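Local structure of arginine phosphatase Ywle (Geobacillus stearothermophilus, 4PIC) at residues Y3-V8 with A76-A81; N12-P17 with E45-A50; A21-K26 with T135-L140; K34-F39 with S66-E71; L80-G85 with F102-F107. The protein removes phosphate from phosphoarginine residues of proteins, probably counteracting the arginine kinase McsB, and shows almost no activity on phosphotyrosine peptides. All coordinates share one frame; numbering follows the deposited sequence.

Contact 1 (Y3-V8 with A76-A81); sequences YRILFV and ATHVLA
From Ile5 with His78 to Val8 with Ala81, strands 3-8 and 78-81 pair in parallel, their short axes 24° apart. They are the middle strands of the four-stranded parallel sheet of the low molecular weight phosphatase fold. Leu6 N gives to His78 O, Leu80 N to Leu6 O and Val8 N to Leu80 O. On the face carrying Ile5 and Phe7, Leu80 lies side by side with the Phe7 ring, its CB 3.8 Å from Phe7 CD1, while its CD1 meets Ile5 CG2. Helices 15-25 and 123-150 cover this face. On the other, Val8 CG2 packs on Val79 CG1 at 3.8 Å. At the start Arg4 O takes two donors, Thr77 N in its carbonyl plane at 2.8 Å and His78 N, longer and tilted from that plane. Thr77 turns OG1 between its own N and carbonyl carbon (chi1 60°), where it receives Arg4 N at 2.9 Å. The same OG1 lies in the plane of the His78 ring, 2.7 Å from its ND1.

Contact 2 (N12-P17 with E45-A50); sequences NTCRSP and EASVHA. With PO4 (phosphate ion), chain C.
Thr13 and Cys14 make the closest approaches of segment 12-17 to the turn into helix 48-56. Before them, Ser35 and Ser66 hold the Asn12 side-chain amide. Thr13 sets CG2 3.7 Å from Glu45 O, and its own carbonyl O receives Ser47 N at 2.9 Å, with the donor tilted from the carbonyl plane. Cys14, the N-cap of helix 15-25, brings SG to 3.3 Å from OG of Ser47, itself the N-cap of helix 48-56. Arg15 leaves the backbone away from segment 45-50, and its guanidinium meets the phosphate ion: NH2 gives an in-plane bond to O3 of the phosphate at 3.0 Å, while NH1 is held by Ile115 O. An alanine here would probably leave phosphate O3 without this N-H donor and Ile115 O without this partner. Pro17 CB closes the row 4.4 Å from Ala46 CB. With Thr10 N and Gly11 N also bonded to the phosphate, this is the phosphate-binding loop that follows the nucleophile Cys9, typical of low molecular weight phosphatases.

Contact 3 (A21-K26 with T135-L140); sequences ALLENK and TLIDRL
Ile137 puts CG2 anti to its backbone N and CG1 anti to its carbonyl carbon, and chi2 extends CG1 with CD1 anti, which carries CD1 to Leu22. This is helix-helix packing on one side of the phosphatase's central parallel sheet, between helices 15-25 and 123-150; the axes of segments 21-25 and 135-140 approach to 9.8 Å at 40°. CD1 of Ile137 meets Leu22 CB at 3.7 Å, the two side chains crossing at about a right angle. CG2 of Ile137 rests between Leu23 CB and Lys26 CE, each 3.9 Å away. Leu23 sends CD2 to Leu140 CD2 at 4.0 Å, and this pair of methyl groups sits against Phe7 of strand 3-9, the sheet-facing end of a buried apolar seam. Lys26 runs extended as far as CE, over Ile137, then bends at chi4 (-67°), which brings its ammonium to Asp138. Lys26 NZ forms a short salt bridge of 2.6 Å to Asp138 OD1, arriving on the anti side of the carboxylate and 29° out of its plane.

Contact 4 (K34-F39 with S66-E71); sequences KSAGVF and SQLKKE
The Gln67 side-chain amide is the flat group that meets segment 34-39. Its NE2 has two acceptors lying close to the amide plane: Val38 O across the contact and Leu68 O in its own segment, each at 2.9 Å. Both bonds are fairly straight (166° at the hydrogen), yet seen from Val38 O the donor stands well above the carbonyl plane. The bend at chi2 (64°) swings CD of Gln67 back toward the strand, although its CB points away from it. At the amide's other end OE1 lies 3.3 Å from Phe39 CA and accepts from Ala40 N, so both polar atoms of the amide are engaged and its rotation is fixed. Around Gly37 the backbones are bridged: Gly37 N gives to Ser66 O, and Leu68 N to Gly37 O at 2.7 Å. Ala36 CB packs on Leu68 CB at 3.9 Å, and a water joins Ser35 O to Ser66 OG. Phe39 of the second subunit packs on Val38, Gln67 and Leu68, placing this site at the dimer interface. The arrangement is a single backbone bridge by which the loop leading into helix 70-75 is tied to edge strand 31-37 of the parallel sheet.

Contact 5 (L80-G85 with F102-F107); sequences LAMTSG and FTLKQF
Two parallel strand ends meet here, each with the helix start that follows: the C-terminal ends of strands 78-81 and 101-103, in a beta-alpha-beta unit whose crossover is helix 84-93. Ala81 N gives to Phe102 O at 2.8 Å, and Ala81 O takes Leu104 N at 2.9 Å. Leu80 spreads its methyls, CD1 to Leu104 CD1 at 4.1 Å and CD2 to Phe107 CB at 3.9 Å. Beside it the selenomethionine Met82 lies alongside Leu104, CE to CD2. Thr103 and Gln106 form a capping box: Thr103 OG1 accepts Gln106 N, and Gln106 OE1 accepts Thr103 N, each at 3.0 Å. Thr103 OG1 also bonds Asp112, while its CG2 packs against the turn at Thr83 and Ser84. A valine in place of Thr103 would probably leave Gln106 N without its cap at the start of helix 104-109, and Asp112 without this hydroxyl. Within segment 102-107, Phe107 CD1 stands 3.7 Å above the centre of the Phe102 ring.

In the fold
Three contacts share the parallel sheet, ordered 31-37, 3-9, 78-81, 101-103: contact 1 pairs its middle strands, contact 5 adds the edge strand 101-103, and contact 4 ties a loop to the opposite edge. Contacts 1 and 5, centres about 10 Å apart, share Leu80 and Ala81. Contact 3 packs two helices against one face of the sheet, where it touches contact 1. Contact 2, its centre about 17 Å from that of contact 1, uses the same helix 15-25 as contact 3. Along the chain contacts 2 and 4 are nested within the loop closed by contact 1. Contacts 4 and 5 both touch contact 2, flanking the phosphate-binding loop at the C-terminal ends of the strands.

Contact 1 (Y3-V8 with A76-A81)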
# COMPACT_ATOMS: atom_id res chain seq x y z
N TYR A 3 -14.92 -15.85 -16.21
CA TYR A 3 -14.16 -15.49 -15.02
C TYR A 3 -13.01 -14.57 -15.37
O TYR A 3 -12.27 -14.80 -16.33
CB TYR A 3 -13.63 -16.74 -14.33
CG TYR A 3 -14.72 -17.57 -13.70
CD1 TYR A 3 -15.25 -17.23 -12.47
CD2 TYR A 3 -15.21 -18.69 -14.35
CE1 TYR A 3 -16.26 -17.99 -11.90
CE2 TYR A 3 -16.22 -19.45 -13.79
CZ TYR A 3 -16.73 -19.10 -12.56
OH TYR A 3 -17.73 -19.86 -12.00
N ARG A 4 -12.87 -13.50 -14.59
CA ARG A 4 -11.72 -12.61 -14.71
C ARG A 4 -11.05 -12.50 -13.35
O ARG A 4 -11.51 -11.78 -12.46
CB ARG A 4 -12.13 -11.25 -15.28
CG ARG A 4 -12.59 -11.34 -16.75
CD ARG A 4 -13.20 -10.04 -17.26
NE ARG A 4 -14.46 -9.72 -16.60
CZ ARG A 4 -15.66 -10.16 -16.99
NH1 ARG A 4 -15.76 -10.96 -18.05
NH2 ARG A 4 -16.75 -9.82 -16.32
N ILE A 5 -9.97 -13.26 -13.20
CA ILE A 5 -9.31 -13.43 -11.92
C ILE A 5 -8.13 -12.48 -11.82
O ILE A 5 -7.22 -12.52 -12.66
CB ILE A 5 -8.78 -14.86 -11.77
CG1 ILE A 5 -9.90 -15.89 -12.01
CG2 ILE A 5 -8.14 -15.06 -10.40
CD1 ILE A 5 -11.11 -15.72 -11.11
N LEU A 6 -8.14 -11.64 -10.79
CA LEU A 6 -7.08 -10.67 -10.54
C LEU A 6 -6.36 -11.02 -9.25
O LEU A 6 -6.95 -10.98 -8.17
CB LEU A 6 -7.69 -9.27 -10.44
CG LEU A 6 -6.68 -8.16 -10.16
CD1 LEU A 6 -5.76 -7.98 -11.35
CD2 LEU A 6 -7.39 -6.85 -9.82
N PHE A 7 -5.09 -11.39 -9.35
CA PHE A 7 -4.30 -11.69 -8.15
C PHE A 7 -3.54 -10.45 -7.72
O PHE A 7 -3.01 -9.72 -8.56
CB PHE A 7 -3.28 -12.80 -8.41
CG PHE A 7 -3.90 -14.15 -8.65
CD1 PHE A 7 -4.53 -14.84 -7.62
CD2 PHE A 7 -3.81 -14.75 -9.90
CE1 PHE A 7 -5.08 -16.10 -7.84
CE2 PHE A 7 -4.35 -16.02 -10.12
CZ PHE A 7 -4.99 -16.68 -9.09
N VAL A 8 -3.49 -10.20 -6.42
CA VAL A 8 -2.91 -8.95 -5.91
C VAL A 8 -1.94 -9.15 -4.74
O VAL A 8 -2.25 -9.85 -3.78
CB VAL A 8 -4.03 -7.98 -5.46
CG1 VAL A 8 -3.41 -6.68 -4.94
CG2 VAL A 8 -5.00 -7.69 -6.60
N ALA A 76 -12.17 -7.22 -12.99
CA ALA A 76 -12.20 -8.49 -12.27
C ALA A 76 -13.60 -8.95 -11.89
O ALA A 76 -14.45 -8.15 -11.49
CB ALA A 76 -11.33 -8.39 -11.01
N THR A 77 -13.85 -10.26 -12.03
CA THR A 77 -15.00 -10.87 -11.39
C THR A 77 -14.62 -11.28 -9.97
O THR A 77 -15.46 -11.32 -9.07
CB THR A 77 -15.51 -12.10 -12.16
OG1 THR A 77 -14.47 -13.08 -12.25
CG2 THR A 77 -15.94 -11.70 -13.58
N HIS A 78 -13.34 -11.59 -9.77
CA HIS A 78 -12.83 -11.98 -8.45
C HIS A 78 -11.46 -11.37 -8.25
O HIS A 78 -10.58 -11.54 -9.11
CB HIS A 78 -12.70 -13.50 -8.33
CG HIS A 78 -13.97 -14.24 -8.58
ND1 HIS A 78 -14.55 -14.32 -9.82
CD2 HIS A 78 -14.77 -14.94 -7.74
CE1 HIS A 78 -15.66 -15.03 -9.74
NE2 HIS A 78 -15.82 -15.43 -8.48
N VAL A 79 -11.29 -10.68 -7.13
CA VAL A 79 -10.00 -10.13 -6.76
C VAL A 79 -9.48 -11.00 -5.64
O VAL A 79 -10.07 -11.06 -4.57
CB VAL A 79 -10.12 -8.67 -6.30
CG1 VAL A 79 -8.73 -8.12 -5.95
CG2 VAL A 79 -10.79 -7.83 -7.39
N LEU A 80 -8.39 -11.70 -5.91
CA LEU A 80 -7.87 -12.69 -4.99
C LEU A 80 -6.53 -12.22 -4.44
O LEU A 80 -5.50 -12.23 -5.13
CB LEU A 80 -7.75 -14.07 -5.67
CG LEU A 80 -9.08 -14.62 -6.20
CD1 LEU A 80 -8.91 -16.00 -6.85
CD2 LEU A 80 -10.10 -14.69 -5.07
N ALA A 81 -6.58 -11.77 -3.20
CA ALA A 81 -5.43 -11.20 -2.53
C ALA A 81 -4.52 -12.29 -1.97
O ALA A 81 -4.98 -13.36 -1.57
CB ALA A 81 -5.89 -10.27 -1.40
O HOH W 1 -16.51 -7.87 -14.07

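Contact 2 (N12-P17 with E45-A50)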
# COMPACT_ATOMS: atom_id res chain seq x y z
N ASN A 12 3.84 -6.67 -6.96
CA ASN A 12 3.51 -7.41 -8.18
C ASN A 12 4.77 -7.91 -8.88
O ASN A 12 4.88 -7.84 -10.11
CB ASN A 12 2.67 -6.54 -9.12
CG ASN A 12 2.07 -7.32 -10.28
OD1 ASN A 12 2.03 -6.82 -11.41
ND2 ASN A 12 1.59 -8.54 -10.01
N THR A 13 5.72 -8.42 -8.09
CA THR A 13 6.93 -9.04 -8.64
C THR A 13 7.15 -10.46 -8.12
O THR A 13 7.87 -11.24 -8.74
CB THR A 13 8.22 -8.23 -8.36
OG1 THR A 13 8.39 -8.07 -6.94
CG2 THR A 13 8.17 -6.86 -9.02
N CYS A 14 6.51 -10.79 -7.00
CA CYS A 14 6.78 -12.07 -6.36
C CYS A 14 5.55 -12.99 -6.26
O CYS A 14 5.35 -13.83 -7.14
CB CYS A 14 7.48 -11.83 -5.02
SG CYS A 14 9.06 -10.95 -5.25
N ARG A 15 4.72 -12.84 -5.23
CA ARG A 15 3.62 -13.79 -5.07
C ARG A 15 2.54 -13.69 -6.14
O ARG A 15 2.18 -14.70 -6.73
CB ARG A 15 2.99 -13.70 -3.68
CG ARG A 15 3.90 -14.21 -2.56
CD ARG A 15 3.30 -13.94 -1.20
NE ARG A 15 3.36 -12.53 -0.84
CZ ARG A 15 3.11 -12.05 0.37
NH1 ARG A 15 2.77 -12.89 1.35
NH2 ARG A 15 3.21 -10.76 0.61
N SER A 16 2.00 -12.50 -6.39
CA SER A 16 0.89 -12.44 -7.36
C SER A 16 1.28 -12.85 -8.79
O SER A 16 0.47 -13.49 -9.46
CB SER A 16 0.11 -11.12 -7.30
OG SER A 16 0.91 -9.98 -7.57
N PRO A 17 2.50 -12.53 -9.25
CA PRO A 17 2.86 -13.07 -10.57
C PRO A 17 2.99 -14.58 -10.59
O PRO A 17 2.69 -15.22 -11.60
CB PRO A 17 4.22 -12.42 -10.86
CG PRO A 17 4.19 -11.15 -10.05
CD PRO A 17 3.47 -11.52 -8.79
N GLU A 45 10.07 -6.92 -14.21
CA GLU A 45 10.02 -8.37 -14.35
C GLU A 45 9.62 -9.01 -13.02
O GLU A 45 9.78 -8.39 -11.96
CB GLU A 45 11.40 -8.90 -14.74
CG GLU A 45 11.93 -8.42 -16.07
CD GLU A 45 12.24 -9.57 -17.00
OE1 GLU A 45 11.35 -10.42 -17.20
OE2 GLU A 45 13.37 -9.63 -17.54
N ALA A 46 9.11 -10.23 -13.07
CA ALA A 46 9.00 -11.03 -11.86
C ALA A 46 10.40 -11.18 -11.30
O ALA A 46 11.39 -11.17 -12.05
CB ALA A 46 8.40 -12.40 -12.18
N SER A 47 10.52 -11.29 -9.98
CA SER A 47 11.84 -11.41 -9.36
C SER A 47 12.52 -12.70 -9.80
O SER A 47 11.88 -13.66 -10.25
CB SER A 47 11.76 -11.34 -7.84
OG SER A 47 11.15 -12.49 -7.31
N VAL A 48 13.85 -12.73 -9.68
CA VAL A 48 14.59 -13.86 -10.22
C VAL A 48 14.22 -15.18 -9.55
O VAL A 48 14.10 -16.20 -10.23
CB VAL A 48 16.13 -13.61 -10.19
CG1 VAL A 48 16.66 -13.50 -8.76
CG2 VAL A 48 16.85 -14.71 -10.94
N HIS A 49 14.00 -15.18 -8.24
CA HIS A 49 13.64 -16.42 -7.57
C HIS A 49 12.24 -16.87 -7.97
O HIS A 49 11.99 -18.07 -8.06
CB HIS A 49 13.72 -16.29 -6.04
CG HIS A 49 15.12 -16.35 -5.50
ND1 HIS A 49 15.43 -15.91 -4.23
CD2 HIS A 49 16.27 -16.81 -6.04
CE1 HIS A 49 16.72 -16.09 -4.02
NE2 HIS A 49 17.26 -16.63 -5.10
N ALA A 50 11.33 -15.92 -8.21
CA ALA A 50 9.99 -16.28 -8.69
C ALA A 50 10.13 -16.94 -10.06
O ALA A 50 9.53 -17.99 -10.33
CB ALA A 50 9.09 -15.06 -8.77
P PO4 C . 4.87 -8.06 -1.44
O1 PO4 C . 5.03 -7.39 -2.78
O2 PO4 C . 5.43 -7.17 -0.36
O3 PO4 C . 3.43 -8.35 -1.18
O4 PO4 C . 5.68 -9.33 -1.47

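Contact 3 (A21-K26 with T135-L140)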
# COMPACT_ATOMS: atom_id res chain seq x y z
N ALA A 21 0.78 -16.85 -13.02
CA ALA A 21 1.44 -17.77 -13.94
C ALA A 21 0.93 -19.20 -13.77
O ALA A 21 0.73 -19.91 -14.76
CB ALA A 21 2.95 -17.73 -13.78
N LEU A 22 0.74 -19.62 -12.52
CA LEU A 22 0.25 -20.97 -12.26
C LEU A 22 -1.15 -21.16 -12.82
O LEU A 22 -1.45 -22.20 -13.40
CB LEU A 22 0.27 -21.27 -10.76
CG LEU A 22 1.68 -21.48 -10.19
CD1 LEU A 22 1.62 -21.36 -8.69
CD2 LEU A 22 2.18 -22.86 -10.61
N LEU A 23 -2.00 -20.16 -12.67
CA LEU A 23 -3.37 -20.32 -13.16
C LEU A 23 -3.40 -20.26 -14.68
O LEU A 23 -4.06 -21.07 -15.33
CB LEU A 23 -4.31 -19.27 -12.54
CG LEU A 23 -5.77 -19.31 -13.00
CD1 LEU A 23 -6.37 -20.69 -12.76
CD2 LEU A 23 -6.58 -18.21 -12.30
N GLU A 24 -2.65 -19.31 -15.25
CA GLU A 24 -2.64 -19.13 -16.70
C GLU A 24 -2.09 -20.37 -17.39
O GLU A 24 -2.57 -20.75 -18.47
CB GLU A 24 -1.82 -17.88 -17.06
CG GLU A 24 -1.66 -17.62 -18.56
CD GLU A 24 -2.96 -17.20 -19.24
OE1 GLU A 24 -3.95 -16.89 -18.54
OE2 GLU A 24 -2.98 -17.17 -20.49
N ASN A 25 -1.13 -21.02 -16.76
CA ASN A 25 -0.54 -22.24 -17.34
C ASN A 25 -1.57 -23.34 -17.57
O ASN A 25 -1.39 -24.18 -18.45
CB ASN A 25 0.58 -22.79 -16.46
CG ASN A 25 1.52 -23.70 -17.22
OD1 ASN A 25 1.96 -23.37 -18.32
ND2 ASN A 25 1.83 -24.84 -16.64
N LYS A 26 -2.65 -23.34 -16.79
CA LYS A 26 -3.69 -24.35 -16.96
C LYS A 26 -4.55 -24.14 -18.20
O LYS A 26 -5.23 -25.07 -18.64
CB LYS A 26 -4.59 -24.40 -15.73
CG LYS A 26 -3.89 -24.84 -14.45
CD LYS A 26 -4.86 -24.77 -13.27
CE LYS A 26 -4.25 -25.39 -12.03
NZ LYS A 26 -4.08 -26.87 -12.20
N THR A 135 -1.23 -25.67 -4.82
CA THR A 135 -2.32 -26.39 -4.18
C THR A 135 -3.61 -25.60 -4.25
O THR A 135 -4.66 -26.14 -4.64
CB THR A 135 -1.97 -26.69 -2.71
OG1 THR A 135 -0.80 -27.51 -2.67
CG2 THR A 135 -3.14 -27.42 -2.04
N LEU A 136 -3.53 -24.32 -3.91
CA LEU A 136 -4.73 -23.49 -3.90
C LEU A 136 -5.26 -23.22 -5.31
O LEU A 136 -6.48 -23.13 -5.51
CB LEU A 136 -4.46 -22.18 -3.16
CG LEU A 136 -4.16 -22.36 -1.67
CD1 LEU A 136 -3.73 -21.05 -1.04
CD2 LEU A 136 -5.36 -22.91 -0.92
N ILE A 137 -4.37 -23.11 -6.28
CA ILE A 137 -4.79 -22.82 -7.64
C ILE A 137 -5.39 -24.06 -8.31
O ILE A 137 -6.31 -23.95 -9.13
CB ILE A 137 -3.66 -22.16 -8.42
CG1 ILE A 137 -3.48 -20.74 -7.88
CG2 ILE A 137 -3.94 -22.13 -9.91
CD1 ILE A 137 -2.30 -20.05 -8.41
N ASP A 138 -4.91 -25.24 -7.92
CA ASP A 138 -5.55 -26.47 -8.35
C ASP A 138 -6.98 -26.50 -7.83
O ASP A 138 -7.92 -26.83 -8.57
CB ASP A 138 -4.77 -27.71 -7.86
CG ASP A 138 -3.50 -27.95 -8.64
OD1 ASP A 138 -3.31 -27.33 -9.71
OD2 ASP A 138 -2.68 -28.78 -8.20
N ARG A 139 -7.17 -26.14 -6.56
CA ARG A 139 -8.52 -26.13 -5.99
C ARG A 139 -9.37 -25.05 -6.64
O ARG A 139 -10.56 -25.24 -6.86
CB ARG A 139 -8.50 -25.88 -4.48
CG ARG A 139 -7.48 -26.70 -3.71
CD ARG A 139 -8.03 -27.96 -3.07
NE ARG A 139 -7.01 -28.56 -2.21
CZ ARG A 139 -6.85 -29.86 -2.03
NH1 ARG A 139 -7.64 -30.72 -2.65
NH2 ARG A 139 -5.88 -30.31 -1.23
N LEU A 140 -8.76 -23.91 -6.94
CA LEU A 140 -9.46 -22.85 -7.65
C LEU A 140 -9.95 -23.31 -9.01
O LEU A 140 -11.12 -23.08 -9.38
CB LEU A 140 -8.54 -21.64 -7.81
CG LEU A 140 -9.11 -20.48 -8.62
CD1 LEU A 140 -10.28 -19.91 -7.86
CD2 LEU A 140 -8.04 -19.42 -8.80

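Contact 4 (K34-F39 with S66-E71)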
# COMPACT_ATOMS: atom_id res chain seq x y z
N LYS A 34 -5.12 -11.86 -14.55
CA LYS A 34 -4.21 -10.73 -14.48
C LYS A 34 -3.66 -10.66 -13.07
O LYS A 34 -4.17 -11.31 -12.16
CB LYS A 34 -4.94 -9.41 -14.80
CG LYS A 34 -5.41 -9.24 -16.25
CD LYS A 34 -6.17 -7.92 -16.42
CE LYS A 34 -6.68 -7.72 -17.85
NZ LYS A 34 -5.62 -7.25 -18.79
N SER A 35 -2.63 -9.84 -12.89
CA SER A 35 -2.15 -9.53 -11.55
C SER A 35 -1.76 -8.06 -11.48
O SER A 35 -1.46 -7.42 -12.50
CB SER A 35 -0.98 -10.43 -11.15
OG SER A 35 0.17 -10.15 -11.92
N ALA A 36 -1.79 -7.53 -10.27
CA ALA A 36 -1.38 -6.16 -10.04
C ALA A 36 -0.94 -6.02 -8.60
O ALA A 36 -1.15 -6.92 -7.78
CB ALA A 36 -2.51 -5.21 -10.36
N GLY A 37 -0.30 -4.89 -8.31
CA GLY A 37 0.20 -4.63 -6.97
C GLY A 37 -0.38 -3.37 -6.36
O GLY A 37 -0.59 -2.37 -7.05
N VAL A 38 -0.66 -3.43 -5.07
CA VAL A 38 -1.19 -2.27 -4.35
C VAL A 38 -0.25 -1.05 -4.40
O VAL A 38 -0.71 0.08 -4.38
CB VAL A 38 -1.50 -2.67 -2.88
CG1 VAL A 38 -1.70 -1.45 -2.01
CG2 VAL A 38 -2.72 -3.59 -2.84
N PHE A 39 1.05 -1.29 -4.52
CA PHE A 39 2.03 -0.20 -4.52
C PHE A 39 3.20 -0.70 -5.35
O PHE A 39 4.18 -1.22 -4.81
CB PHE A 39 2.45 0.12 -3.09
CG PHE A 39 3.15 1.46 -2.89
CD1 PHE A 39 2.80 2.58 -3.62
CD2 PHE A 39 4.13 1.57 -1.93
CE1 PHE A 39 3.43 3.80 -3.40
CE2 PHE A 39 4.76 2.77 -1.69
CZ PHE A 39 4.41 3.89 -2.44
N SER A 66 2.36 -4.31 -12.68
CA SER A 66 1.35 -3.28 -12.88
C SER A 66 0.89 -2.75 -11.53
O SER A 66 0.67 -3.52 -10.60
CB SER A 66 0.13 -3.84 -13.61
OG SER A 66 0.48 -4.56 -14.77
N GLN A 67 0.73 -1.44 -11.43
CA GLN A 67 0.05 -0.84 -10.29
C GLN A 67 -1.44 -1.11 -10.37
O GLN A 67 -2.08 -0.85 -11.40
CB GLN A 67 0.32 0.67 -10.26
CG GLN A 67 -0.56 1.45 -9.28
CD GLN A 67 -0.32 1.06 -7.83
OE1 GLN A 67 0.82 1.03 -7.36
NE2 GLN A 67 -1.41 0.76 -7.12
N LEU A 68 -2.01 -1.62 -9.28
CA LEU A 68 -3.44 -1.84 -9.16
C LEU A 68 -4.22 -0.54 -9.26
O LEU A 68 -3.98 0.40 -8.50
CB LEU A 68 -3.75 -2.53 -7.83
CG LEU A 68 -5.22 -2.76 -7.52
CD1 LEU A 68 -5.84 -3.69 -8.56
CD2 LEU A 68 -5.39 -3.34 -6.12
N LYS A 69 -5.16 -0.51 -10.20
CA LYS A 69 -5.98 0.67 -10.42
C LYS A 69 -7.45 0.30 -10.50
O LYS A 69 -7.80 -0.88 -10.63
CB LYS A 69 -5.54 1.39 -11.70
CG LYS A 69 -4.14 1.97 -11.63
CD LYS A 69 -3.92 3.05 -12.67
CE LYS A 69 -2.73 3.92 -12.32
NZ LYS A 69 -1.45 3.14 -12.29
N LYS A 70 -8.31 1.31 -10.43
CA LYS A 70 -9.76 1.16 -10.54
C LYS A 70 -10.14 0.26 -11.72
O LYS A 70 -11.03 -0.58 -11.61
CB LYS A 70 -10.39 2.55 -10.68
CG LYS A 70 -11.86 2.56 -11.04
CD LYS A 70 -12.70 2.01 -9.91
CE LYS A 70 -14.19 2.23 -10.19
NZ LYS A 70 -15.05 1.42 -9.30
N GLU A 71 -9.44 0.43 -12.83
CA GLU A 71 -9.73 -0.31 -14.04
C GLU A 71 -9.57 -1.82 -13.85
O GLU A 71 -10.33 -2.60 -14.41
CB GLU A 71 -8.84 0.19 -15.18
CG GLU A 71 -9.22 1.59 -15.71
CD GLU A 71 -9.13 2.70 -14.66
OE1 GLU A 71 -8.13 2.75 -13.90
OE2 GLU A 71 -10.06 3.52 -14.59
O HOH W 2 0.76 -7.12 -14.10
O HOH W 3 -2.73 -5.96 -14.80

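Contact 5 (L80-G85 with F102-F107)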
# COMPACT_ATOMS: atom_id res chain seq x y z
N LEU A 80 -8.39 -11.70 -5.91
CA LEU A 80 -7.87 -12.69 -4.99
C LEU A 80 -6.53 -12.22 -4.44
O LEU A 80 -5.50 -12.23 -5.13
CB LEU A 80 -7.75 -14.07 -5.67
CG LEU A 80 -9.08 -14.62 -6.20
CD1 LEU A 80 -8.91 -16.00 -6.85
CD2 LEU A 80 -10.10 -14.69 -5.07
N ALA A 81 -6.58 -11.77 -3.20
CA ALA A 81 -5.43 -11.20 -2.53
C ALA A 81 -4.52 -12.29 -1.97
O ALA A 81 -4.98 -13.36 -1.57
CB ALA A 81 -5.89 -10.27 -1.40
N MSE A 82 -3.23 -12.01 -1.90
CA MSE A 82 -2.28 -12.98 -1.36
C MSE A 82 -2.41 -13.12 0.15
O MSE A 82 -2.12 -14.17 0.71
CB MSE A 82 -0.84 -12.63 -1.76
CG MSE A 82 -0.56 -12.68 -3.28
SE MSE A 82 -0.76 -14.41 -4.13
CE MSE A 82 -2.65 -14.40 -4.47
N THR A 83 -2.81 -12.04 0.82
CA THR A 83 -2.88 -12.01 2.28
C THR A 83 -4.12 -11.24 2.71
O THR A 83 -4.66 -10.47 1.93
CB THR A 83 -1.65 -11.29 2.90
OG1 THR A 83 -1.73 -9.88 2.62
CG2 THR A 83 -0.34 -11.85 2.36
N SER A 84 -4.52 -11.41 3.97
CA SER A 84 -5.63 -10.62 4.51
C SER A 84 -5.30 -9.12 4.54
O SER A 84 -6.18 -8.28 4.28
CB SER A 84 -6.05 -11.12 5.89
OG SER A 84 -4.97 -11.05 6.81
N GLY A 85 -4.04 -8.79 4.82
CA GLY A 85 -3.60 -7.40 4.81
C GLY A 85 -3.85 -6.77 3.45
O GLY A 85 -4.34 -5.65 3.36
N PHE A 102 -11.36 -11.34 -1.97
CA PHE A 102 -11.16 -12.38 -0.97
C PHE A 102 -9.67 -12.62 -0.92
O PHE A 102 -8.96 -12.28 -1.86
CB PHE A 102 -11.79 -13.70 -1.44
CG PHE A 102 -13.22 -13.60 -1.91
CD1 PHE A 102 -14.26 -13.93 -1.06
CD2 PHE A 102 -13.50 -13.22 -3.21
CE1 PHE A 102 -15.57 -13.85 -1.50
CE2 PHE A 102 -14.81 -13.14 -3.66
CZ PHE A 102 -15.85 -13.45 -2.80
N THR A 103 -9.18 -13.26 0.15
CA THR A 103 -7.86 -13.88 0.04
C THR A 103 -8.03 -15.13 -0.80
O THR A 103 -9.10 -15.75 -0.81
CB THR A 103 -7.25 -14.28 1.40
OG1 THR A 103 -8.07 -15.26 2.04
CG2 THR A 103 -7.09 -13.05 2.30
N LEU A 104 -6.98 -15.51 -1.53
CA LEU A 104 -7.04 -16.73 -2.31
C LEU A 104 -7.42 -17.93 -1.43
O LEU A 104 -8.26 -18.74 -1.81
CB LEU A 104 -5.70 -16.96 -3.00
CG LEU A 104 -5.48 -18.30 -3.69
CD1 LEU A 104 -6.51 -18.55 -4.79
CD2 LEU A 104 -4.05 -18.33 -4.25
N LYS A 105 -6.83 -18.01 -0.24
CA LYS A 105 -7.09 -19.09 0.69
C LYS A 105 -8.56 -19.15 1.13
O LYS A 105 -9.17 -20.23 1.12
CB LYS A 105 -6.18 -18.96 1.91
CG LYS A 105 -6.40 -20.03 2.97
CD LYS A 105 -5.96 -21.40 2.46
CE LYS A 105 -5.92 -22.43 3.58
NZ LYS A 105 -5.38 -23.75 3.12
N GLN A 106 -9.12 -18.01 1.50
CA GLN A 106 -10.51 -18.00 1.96
C GLN A 106 -11.46 -18.38 0.83
O GLN A 106 -12.43 -19.10 1.05
CB GLN A 106 -10.89 -16.64 2.58
CG GLN A 106 -11.35 -15.58 1.59
CD GLN A 106 -11.88 -14.32 2.27
OE1 GLN A 106 -11.17 -13.32 2.40
NE2 GLN A 106 -13.14 -14.37 2.71
N PHE A 107 -11.14 -17.95 -0.39
CA PHE A 107 -12.04 -18.21 -1.51
C PHE A 107 -12.13 -19.68 -1.90
O PHE A 107 -13.20 -20.16 -2.31
CB PHE A 107 -11.62 -17.38 -2.73
CG PHE A 107 -12.56 -17.52 -3.88
CD1 PHE A 107 -13.83 -16.97 -3.82
CD2 PHE A 107 -12.18 -18.21 -5.02
CE1 PHE A 107 -14.71 -17.10 -4.87
CE2 PHE A 107 -13.06 -18.34 -6.09
CZ PHE A 107 -14.33 -17.79 -6.01
O HOH W 4 -4.49 -16.31 0.72